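Local coordinates for inner membrane protein (Salmonella typhimurium LT2, PDB 2QJV), which probably isomerises glucuronate or a related sugar acid, as a nickel-binding cupin of the KduI/IolB family, at residues Y188-N193 against H229-I234. The protein carries 2 engineered substitutions. Numbering follows the deposited sequence.
Sequences YYHRFN and HPVATI. With NI (nickel (II) ion), chain D; SO4 (sulfate ion), chain J.
Tyr188 and His229 meet beside the nickel site of a cupin barrel, where strand 181-193 of one sheet faces strand 231-233 of another across the interior. The evidence for facing sheets rather than paired strands is twofold: the closest CA atoms, those of Tyr188 and His229, are 10.0 Å apart, and no direct hydrogen bond joins the segments. Side chains alone bridge the gap. His229 binds nickel through NE2 at 2.2 Å, alongside His171, His173, Glu186 and two waters, while its ND1 is hydrogen-bonded to the carbonyl oxygen of Gly227, so both ring nitrogens are engaged and the imidazole is fixed in rotation. The tyrosine arrives at the edge of that imidazole, near its plane, with OH 3.2 Å from His229 CD2; the two side chains cross at about a right angle. The same hydroxyl is hydrogen-bonded to Ser167 OG and, at 2.7 Å, to a water that itself sits 2.2 Å from the nickel, so two partners hold it.

Away from the metal, Val231 CG2 lies 3.8 Å from Tyr188 CE2, obliquely to the ring, and 4.0 Å from His190 CE1, at the edge of that imidazole. The valine's chi1 of 171° sets CG1 anti to the backbone N and leaves CG2 as the methyl nearest both rings. His190 comes from the opposite direction, its nitrogens held by Gln201 and Asn239. Arg191 takes no part in this packing: its NE forms a salt bridge with Glu104, and NH1 donates to O1 of a sulfate, probably from the crystallisation liquor, at 2.9 Å.

Tyr188 is therefore a second-shell residue, its hydroxyl placed to help position a metal-bound water; if that water is the donor, polarisation by nickel would be expected to strengthen the bond.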
loop_
_atom_site.group_PDB
_atom_site.type_symbol
_atom_site.label_atom_id
_atom_site.label_comp_id
_atom_site.label_asym_id
_atom_site.label_seq_id
_atom_site.Cartn_x
_atom_site.Cartn_y
_atom_site.Cartn_z
ATOM N N TYR A 188 18.050 -14.440 4.785
ATOM C CA TYR A 188 18.602 -14.951 3.539
ATOM C C TYR A 188 19.489 -13.842 2.988
ATOM O O TYR A 188 19.016 -12.737 2.798
ATOM C CB TYR A 188 17.521 -15.213 2.476
ATOM C CG TYR A 188 16.790 -16.533 2.602
ATOM C CD1 TYR A 188 15.984 -16.782 3.695
ATOM C CD2 TYR A 188 16.909 -17.536 1.632
ATOM C CE1 TYR A 188 15.333 -17.973 3.842
ATOM C CE2 TYR A 188 16.256 -18.741 1.783
ATOM C CZ TYR A 188 15.467 -18.943 2.885
ATOM O OH TYR A 188 14.832 -20.124 3.015
ATOM N N TYR A 189 20.746 -14.150 2.722
ATOM C CA TYR A 189 21.671 -13.247 2.057
ATOM C C TYR A 189 21.954 -13.900 0.698
ATOM O O TYR A 189 22.710 -14.895 0.613
ATOM C CB TYR A 189 22.943 -13.030 2.876
ATOM C CG TYR A 189 24.025 -12.217 2.176
ATOM C CD1 TYR A 189 23.800 -10.872 1.796
ATOM C CD2 TYR A 189 25.300 -12.745 1.973
ATOM C CE1 TYR A 189 24.777 -10.129 1.167
ATOM C CE2 TYR A 189 26.314 -11.991 1.352
ATOM C CZ TYR A 189 26.045 -10.682 0.941
ATOM O OH TYR A 189 27.041 -9.954 0.349
ATOM N N HIS A 190 21.435 -13.275 -0.365
ATOM C CA HIS A 190 21.488 -13.831 -1.712
ATOM C C HIS A 190 22.618 -13.322 -2.607
ATOM O O HIS A 190 22.995 -12.137 -2.569
ATOM C CB HIS A 190 20.189 -13.555 -2.476
ATOM C CG HIS A 190 19.009 -14.350 -2.000
ATOM N ND1 HIS A 190 18.636 -15.543 -2.587
ATOM C CD2 HIS A 190 18.097 -14.099 -1.032
ATOM C CE1 HIS A 190 17.541 -15.991 -1.991
ATOM N NE2 HIS A 190 17.183 -15.124 -1.054
ATOM N N ARG A 191 23.117 -14.249 -3.415
ATOM C CA ARG A 191 24.165 -13.997 -4.414
ATOM C C ARG A 191 23.791 -14.711 -5.716
ATOM O O ARG A 191 23.115 -15.767 -5.701
ATOM C CB ARG A 191 25.546 -14.437 -3.902
ATOM C CG ARG A 191 25.976 -13.780 -2.585
ATOM C CD ARG A 191 26.443 -12.324 -2.732
ATOM N NE ARG A 191 27.889 -12.253 -2.838
ATOM C CZ ARG A 191 28.605 -12.294 -3.942
ATOM N NH1 ARG A 191 28.059 -12.361 -5.132
ATOM N NH2 ARG A 191 29.908 -12.261 -3.839
ATOM N N PHE A 192 24.241 -14.128 -6.841
ATOM C CA PHE A 192 23.979 -14.634 -8.194
ATOM C C PHE A 192 25.221 -14.715 -9.060
ATOM O O PHE A 192 26.179 -13.930 -8.899
ATOM C CB PHE A 192 22.900 -13.785 -8.902
ATOM C CG PHE A 192 21.615 -13.792 -8.183
ATOM C CD1 PHE A 192 20.675 -14.811 -8.408
ATOM C CD2 PHE A 192 21.361 -12.846 -7.194
ATOM C CE1 PHE A 192 19.532 -14.863 -7.647
ATOM C CE2 PHE A 192 20.225 -12.924 -6.417
ATOM C CZ PHE A 192 19.301 -13.901 -6.663
ATOM N N ASN A 193 25.207 -15.734 -9.919
ATOM C CA ASN A 193 26.211 -15.973 -10.926
ATOM C C ASN A 193 25.533 -16.331 -12.258
ATOM O O ASN A 193 24.861 -17.378 -12.363
ATOM C CB ASN A 193 27.229 -17.054 -10.502
ATOM C CG ASN A 193 28.384 -17.151 -11.463
ATOM O OD1 ASN A 193 28.887 -16.150 -11.939
ATOM N ND2 ASN A 193 28.792 -18.368 -11.779
ATOM N N HIS A 229 8.571 -19.901 2.897
ATOM C CA HIS A 229 9.541 -18.983 2.268
ATOM C C HIS A 229 10.381 -19.589 1.123
ATOM O O HIS A 229 11.634 -19.470 1.113
ATOM C CB HIS A 229 10.428 -18.362 3.372
ATOM C CG HIS A 229 10.868 -19.335 4.431
ATOM N ND1 HIS A 229 10.048 -19.720 5.475
ATOM C CD2 HIS A 229 12.044 -19.970 4.633
ATOM C CE1 HIS A 229 10.701 -20.528 6.275
ATOM N NE2 HIS A 229 11.913 -20.701 5.787
ATOM N N PRO A 230 9.703 -20.207 0.143
ATOM C CA PRO A 230 10.476 -20.797 -0.978
ATOM C C PRO A 230 11.176 -19.779 -1.904
ATOM O O PRO A 230 10.727 -18.616 -2.035
ATOM C CB PRO A 230 9.409 -21.588 -1.764
ATOM C CG PRO A 230 8.140 -20.839 -1.461
ATOM C CD PRO A 230 8.262 -20.418 -0.033
ATOM N N VAL A 231 12.260 -20.255 -2.524
ATOM C CA VAL A 231 13.064 -19.515 -3.475
ATOM C C VAL A 231 12.947 -20.157 -4.870
ATOM O O VAL A 231 13.316 -21.331 -5.078
ATOM C CB VAL A 231 14.537 -19.485 -3.039
ATOM C CG1 VAL A 231 15.444 -18.890 -4.139
ATOM C CG2 VAL A 231 14.699 -18.762 -1.668
ATOM N N ALA A 232 12.449 -19.379 -5.825
ATOM C CA ALA A 232 12.361 -19.801 -7.231
ATOM C C ALA A 232 13.461 -19.097 -8.036
ATOM O O ALA A 232 13.476 -17.872 -8.163
ATOM C CB ALA A 232 10.959 -19.554 -7.848
ATOM N N THR A 233 14.392 -19.878 -8.559
ATOM C CA THR A 233 15.470 -19.345 -9.379
ATOM C C THR A 233 15.030 -19.243 -10.865
ATOM O O THR A 233 14.080 -19.875 -11.311
ATOM C CB THR A 233 16.819 -20.169 -9.232
ATOM O OG1 THR A 233 16.658 -21.441 -9.817
ATOM C CG2 THR A 233 17.259 -20.312 -7.767
ATOM N N ILE A 234 15.807 -18.460 -11.611
ATOM C CA ILE A 234 15.580 -18.048 -12.979
ATOM C C ILE A 234 16.661 -18.602 -13.906
ATOM O O ILE A 234 17.851 -18.507 -13.585
ATOM C CB ILE A 234 15.605 -16.453 -12.989
ATOM C CG1 ILE A 234 14.432 -15.898 -12.143
ATOM C CG2 ILE A 234 15.602 -15.857 -14.356
ATOM C CD1 ILE A 234 13.070 -16.287 -12.606
HETATM NI NI NI D . 13.513 -21.799 6.775
HETATM S S SO4 J . 30.197 -10.203 -7.570
HETATM O O1 SO4 J . 29.116 -11.210 -7.537
HETATM O O2 SO4 J . 29.717 -8.829 -7.638
HETATM O O3 SO4 J . 30.942 -10.333 -8.837
HETATM O O4 SO4 J . 31.100 -10.451 -6.438
HETATM O O HOH W 1 14.858 -21.904 5.045
HETATM O O HOH W 2 15.128 -23.007 7.621
#